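Local atomic coordinates of pectinesterase A (Erwinia chrysanthemi, PDB entry 2NTP), a protein that hydrolyses the methyl esters of pectin's galacturonosyl units, releasing methanol, in the first step of maceration and soft-rotting of plant tissue. Residues N45-I50 against I67-A72; L103-D108 against V131-T136. One frame throughout, in Å; residues are numbered along the deposited sequence.

Contact 1: residues N45-I50 against I67-A72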
loop_
_atom_site.group_PDB
_atom_site.type_symbol
_atom_site.label_atom_id
_atom_site.label_comp_id
_atom_site.label_asym_id
_atom_site.label_seq_id
_atom_site.Cartn_x
_atom_site.Cartn_y
_atom_site.Cartn_z
ATOM N N ASN A 45 -3.364 18.048 7.817
ATOM C CA ASN A 45 -2.192 18.111 6.945
ATOM C C ASN A 45 -0.924 17.815 7.741
ATOM O O ASN A 45 -0.219 18.726 8.199
ATOM C CB ASN A 45 -2.121 19.468 6.230
ATOM C CG ASN A 45 -0.938 19.581 5.275
ATOM O OD1 ASN A 45 -0.406 20.675 5.066
ATOM N ND2 ASN A 45 -0.528 18.460 4.683
ATOM N N GLU A 46 -0.659 16.524 7.913
ATOM C CA GLU A 46 0.405 16.054 8.783
ATOM C C GLU A 46 1.108 14.856 8.176
ATOM O O GLU A 46 0.503 14.078 7.431
ATOM C CB GLU A 46 -0.160 15.648 10.146
ATOM C CG GLU A 46 -0.862 16.762 10.897
ATOM C CD GLU A 46 -1.266 16.346 12.289
ATOM O OE1 GLU A 46 -0.398 15.824 13.018
ATOM O OE2 GLU A 46 -2.444 16.555 12.649
ATOM N N ARG A 47 2.388 14.728 8.503
ATOM C CA ARG A 47 3.146 13.518 8.238
ATOM C C ARG A 47 3.530 12.912 9.586
ATOM O O ARG A 47 3.983 13.625 10.496
ATOM C CB ARG A 47 4.381 13.833 7.404
ATOM C CG ARG A 47 4.056 14.576 6.113
ATOM C CD ARG A 47 5.279 14.714 5.237
ATOM N NE ARG A 47 5.756 13.405 4.817
ATOM C CZ ARG A 47 6.997 13.131 4.434
ATOM N NH1 ARG A 47 7.935 14.075 4.412
ATOM N NH2 ARG A 47 7.304 11.895 4.079
ATOM N N LEU A 48 3.326 11.604 9.713
ATOM C CA LEU A 48 3.489 10.916 10.991
ATOM C C LEU A 48 4.425 9.723 10.892
ATOM O O LEU A 48 4.403 8.987 9.904
ATOM C CB LEU A 48 2.128 10.451 11.523
ATOM C CG LEU A 48 1.000 11.484 11.610
ATOM C CD1 LEU A 48 -0.339 10.792 11.839
ATOM C CD2 LEU A 48 1.276 12.520 12.692
ATOM N N THR A 49 5.241 9.538 11.927
ATOM C CA THR A 49 6.053 8.335 12.072
ATOM C C THR A 49 5.727 7.729 13.427
ATOM O O THR A 49 5.900 8.373 14.465
ATOM C CB THR A 49 7.563 8.622 11.943
ATOM O OG1 THR A 49 7.823 9.189 10.655
ATOM C CG2 THR A 49 8.379 7.337 12.102
ATOM N N ILE A 50 5.229 6.500 13.401
ATOM C CA ILE A 50 4.777 5.813 14.607
ATOM C C ILE A 50 5.871 4.890 15.120
ATOM O O ILE A 50 6.239 3.928 14.450
ATOM C CB ILE A 50 3.482 4.990 14.341
ATOM C CG1 ILE A 50 2.357 5.872 13.772
ATOM C CG2 ILE A 50 3.061 4.213 15.592
ATOM C CD1 ILE A 50 2.116 7.177 14.496
ATOM N N ILE A 67 -6.033 12.131 7.002
ATOM C CA ILE A 67 -4.643 12.498 7.259
ATOM C C ILE A 67 -3.960 12.561 5.899
ATOM O O ILE A 67 -3.937 11.575 5.168
ATOM C CB ILE A 67 -3.931 11.459 8.164
ATOM C CG1 ILE A 67 -4.802 11.140 9.391
ATOM C CG2 ILE A 67 -2.528 11.942 8.547
ATOM C CD1 ILE A 67 -4.324 9.945 10.228
ATOM N N ALA A 68 -3.431 13.731 5.553
ATOM C CA ALA A 68 -2.950 13.966 4.193
ATOM C C ALA A 68 -1.718 14.857 4.134
ATOM O O ALA A 68 -1.598 15.827 4.886
ATOM C CB ALA A 68 -4.065 14.569 3.347
ATOM N N ALA A 69 -0.803 14.509 3.237
ATOM C CA ALA A 69 0.336 15.362 2.902
ATOM C C ALA A 69 0.792 15.049 1.481
ATOM O O ALA A 69 0.597 13.931 0.993
ATOM C CB ALA A 69 1.478 15.165 3.891
ATOM N N ALA A 70 1.388 16.040 0.822
ATOM C CA ALA A 70 1.885 15.872 -0.542
ATOM C C ALA A 70 3.405 15.770 -0.569
ATOM O O ALA A 70 4.110 16.753 -0.302
ATOM C CB ALA A 70 1.402 17.015 -1.431
ATOM N N THR A 71 3.912 14.578 -0.880
ATOM C CA THR A 71 5.357 14.346 -0.949
ATOM C C THR A 71 5.668 13.258 -1.971
ATOM O O THR A 71 5.196 12.127 -1.828
ATOM C CB THR A 71 5.946 13.906 0.429
ATOM O OG1 THR A 71 5.292 14.606 1.500
ATOM C CG2 THR A 71 7.458 14.144 0.492
ATOM N N ALA A 72 6.446 13.594 -3.000
ATOM C CA ALA A 72 6.946 12.573 -3.927
ATOM C C ALA A 72 8.370 12.181 -3.559
ATOM O O ALA A 72 9.051 12.916 -2.831
ATOM C CB ALA A 72 6.887 13.067 -5.369
HETATM O O HOH W 1 1.674 18.455 2.381
#
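The carbonyl oxygen of A68 is gripped by two N-H donors and one CA-H at a corner of the right-handed parallel beta-helix, where the chain turns out of strand 42-45 toward strand 48-50. The strongest grip is the side-chain amide of N45: ND2 lies 2.8 Å from A68 O, in the carbonyl plane and on a lone pair, with a nearly straight bond (166°). N45 CG stands anti to its own backbone N (chi1 -178°), which carries the amide along the neighbouring coil. A weak bond from the E46 backbone N and a CA-H...O contact from N45 CA, 3.1 Å from A68 O, complete the set. N45 ND2 also donates to a water that in turn accepts from A70 N, fixing the amide's rotation.

Beyond the turn the side chains of R47 and L48 lie over A69, T71 and I67. The methyl of A69 packs against the aliphatic stem of R47, CB to CG 3.5 Å, while the side chains of L48 and I67 cross at about a right angle, L48 CD1 4.1 Å from I67 CG2. The carboxylate of E46 turns elsewhere, to the backbone N-H groups of I21 and A22 at the start of helix 21-26. R47, bent at chi3 (63°), sends NH2 to the carbonyls of G87 and S89 and makes a cation-pi contact with W83; T71 OG1 lies over one guanidinium face, 3.5 Å above the plane and offset toward its rim.

Contact 2: residues L103-D108 against V131-T136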
loop_
_atom_site.group_PDB
_atom_site.type_symbol
_atom_site.label_atom_id
_atom_site.label_comp_id
_atom_site.label_asym_id
_atom_site.label_seq_id
_atom_site.Cartn_x
_atom_site.Cartn_y
_atom_site.Cartn_z
ATOM N N LEU A 103 -10.736 5.930 8.948
ATOM C CA LEU A 103 -10.051 7.140 8.512
ATOM C C LEU A 103 -9.419 6.966 7.143
ATOM O O LEU A 103 -9.233 5.845 6.668
ATOM C CB LEU A 103 -9.018 7.598 9.544
ATOM C CG LEU A 103 -7.928 6.636 10.000
ATOM C CD1 LEU A 103 -6.777 6.638 9.022
ATOM C CD2 LEU A 103 -7.439 6.998 11.406
ATOM N N THR A 104 -9.118 8.094 6.514
ATOM C CA THR A 104 -8.466 8.122 5.208
ATOM C C THR A 104 -7.042 8.636 5.371
ATOM O O THR A 104 -6.803 9.587 6.122
ATOM C CB THR A 104 -9.236 9.016 4.222
ATOM O OG1 THR A 104 -10.574 8.518 4.067
ATOM C CG2 THR A 104 -8.540 9.054 2.853
ATOM N N ILE A 105 -6.107 7.986 4.677
ATOM C CA ILE A 105 -4.706 8.400 4.630
ATOM C C ILE A 105 -4.359 8.661 3.162
ATOM O O ILE A 105 -4.530 7.784 2.311
ATOM C CB ILE A 105 -3.761 7.311 5.199
ATOM C CG1 ILE A 105 -4.164 6.934 6.635
ATOM C CG2 ILE A 105 -2.309 7.789 5.142
ATOM C CD1 ILE A 105 -3.573 5.606 7.135
ATOM N N ARG A 106 -3.894 9.874 2.871
ATOM C CA ARG A 106 -3.608 10.284 1.496
ATOM C C ARG A 106 -2.171 10.753 1.313
ATOM O O ARG A 106 -1.598 11.403 2.195
ATOM C CB ARG A 106 -4.522 11.440 1.057
ATOM C CG ARG A 106 -6.004 11.284 1.358
ATOM C CD ARG A 106 -6.828 12.282 0.529
ATOM N NE ARG A 106 -6.359 13.660 0.687
ATOM C CZ ARG A 106 -7.130 14.706 0.990
ATOM N NH1 ARG A 106 -8.443 14.570 1.157
ATOM N NH2 ARG A 106 -6.581 15.905 1.116
ATOM N N ASN A 107 -1.598 10.430 0.155
ATOM C CA ASN A 107 -0.509 11.245 -0.373
ATOM C C ASN A 107 -1.098 12.124 -1.467
ATOM O O ASN A 107 -1.669 11.627 -2.445
ATOM C CB ASN A 107 0.674 10.417 -0.878
ATOM C CG ASN A 107 1.930 11.266 -1.083
ATOM O OD1 ASN A 107 1.877 12.345 -1.686
ATOM N ND2 ASN A 107 3.059 10.785 -0.582
ATOM N N ASP A 108 -0.996 13.433 -1.265
ATOM C CA ASP A 108 -1.662 14.392 -2.140
ATOM C C ASP A 108 -0.776 14.877 -3.284
ATOM O O ASP A 108 -1.134 15.835 -3.981
ATOM C CB ASP A 108 -2.201 15.579 -1.328
ATOM C CG ASP A 108 -3.481 15.248 -0.585
ATOM O OD1 ASP A 108 -4.114 14.213 -0.878
ATOM O OD2 ASP A 108 -3.863 16.050 0.294
ATOM N N VAL A 131 4.140 7.680 -1.509
ATOM C CA VAL A 131 3.534 6.697 -0.614
ATOM C C VAL A 131 2.535 7.335 0.357
ATOM O O VAL A 131 2.826 8.362 0.961
ATOM C CB VAL A 131 4.636 5.946 0.170
ATOM C CG1 VAL A 131 4.025 4.918 1.122
ATOM C CG2 VAL A 131 5.618 5.268 -0.784
ATOM N N ALA A 132 1.362 6.716 0.503
ATOM C CA ALA A 132 0.389 7.148 1.509
ATOM C C ALA A 132 0.703 6.511 2.862
ATOM O O ALA A 132 0.784 7.200 3.881
ATOM C CB ALA A 132 -1.047 6.806 1.069
ATOM N N LEU A 133 0.906 5.196 2.851
ATOM C CA LEU A 133 1.162 4.421 4.060
ATOM C C LEU A 133 2.324 3.463 3.855
ATOM O O LEU A 133 2.363 2.722 2.866
ATOM C CB LEU A 133 -0.099 3.641 4.445
ATOM C CG LEU A 133 -0.041 2.661 5.616
ATOM C CD1 LEU A 133 0.250 3.391 6.929
ATOM C CD2 LEU A 133 -1.373 1.902 5.685
ATOM N N TYR A 134 3.255 3.475 4.803
ATOM C CA TYR A 134 4.439 2.629 4.761
ATOM C C TYR A 134 4.497 1.865 6.072
ATOM O O TYR A 134 4.563 2.469 7.137
ATOM C CB TYR A 134 5.687 3.502 4.578
ATOM C CG TYR A 134 7.046 2.813 4.609
ATOM C CD1 TYR A 134 7.206 1.477 4.234
ATOM C CD2 TYR A 134 8.189 3.533 4.973
ATOM C CE1 TYR A 134 8.467 0.873 4.248
ATOM C CE2 TYR A 134 9.438 2.941 4.983
ATOM C CZ TYR A 134 9.573 1.619 4.625
ATOM O OH TYR A 134 10.828 1.043 4.645
ATOM N N VAL A 135 4.419 0.541 5.986
ATOM C CA VAL A 135 4.648 -0.315 7.146
ATOM C C VAL A 135 6.066 -0.842 6.994
ATOM O O VAL A 135 6.373 -1.520 6.012
ATOM C CB VAL A 135 3.623 -1.480 7.222
ATOM C CG1 VAL A 135 3.848 -2.312 8.490
ATOM C CG2 VAL A 135 2.197 -0.948 7.195
ATOM N N THR A 136 6.937 -0.513 7.949
ATOM C CA THR A 136 8.373 -0.798 7.813
ATOM C C THR A 136 8.750 -2.178 8.351
ATOM O O THR A 136 7.897 -2.913 8.837
ATOM C CB THR A 136 9.247 0.263 8.529
ATOM O OG1 THR A 136 9.192 0.064 9.950
ATOM C CG2 THR A 136 8.781 1.668 8.188
#
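The side-chain amide of N107 is the flat group that joins the two segments, and its partner lies at its edge: V131 O sits within 4° of the amide plane, and ND2 of N107 points almost straight at it (2.9 Å, 171°). Seen from the acceptor the bond is less regular, for ND2 stands above the V131 carbonyl plane, 56° out of it. A second bond from N107 ND2, to T71 O, and one from F109 N to N107 OD1 hold the amide at both ends and fix which way it faces. Within 103-108, on the side facing away from 131-136, the guanidinium of R106 meets the carboxylate of D108 at its edge in a side-on salt bridge, NE of R106 to OD1 of D108 and NH2 of R106 to OD2 of D108, each 2.8 Å and each on a syn lone pair, the NH2 bond close to the guanidinium plane and the NE bond tilted.

Next to the amide, along the strand, the contact is apolar. The A132 methyl lies against the strand backbone, CB 3.8 Å from N107 N, and I105 CG2, anti to its backbone N, rests on A132 O at 3.4 Å. Further inward, I105 CD1 and L133 CD1 meet tip to tip at 4.4 Å, with I91 and L149 beside them. The V131 side chain points away from strand 103-107, about 4 Å from those of the substrate-binding T85 and the proton donor D154. Strands 103-107 and 133-135 belong to different parallel sheets, so this is the interior packing between sheets of a right-handed parallel beta-helix, beside the catalytic cleft of a pectinesterase.

How the contacts relate
From the N terminus, contact 1 closes first: the chain leaves 45-50, runs through strand 55-59, and returns one coil later as 67-72. Contact 2 then opens at 103-108 and closes at 131-136 after an excursion that includes helix 111-116, so the two loops follow in series, neither nested nor crossed. Their centres lie about 7 Å apart because strands 65-69 and 103-107 are neighbours in one parallel sheet, joined by probable hydrogen bonds from I67 N to T104 O and from D108 N to A69 O. Strands 48-50 and 133-135 share another sheet. Contact 2, and contact 1 through L48 and I67, thus tie the same two sheets together, while N45 and A68 join neighbouring coils within one sheet.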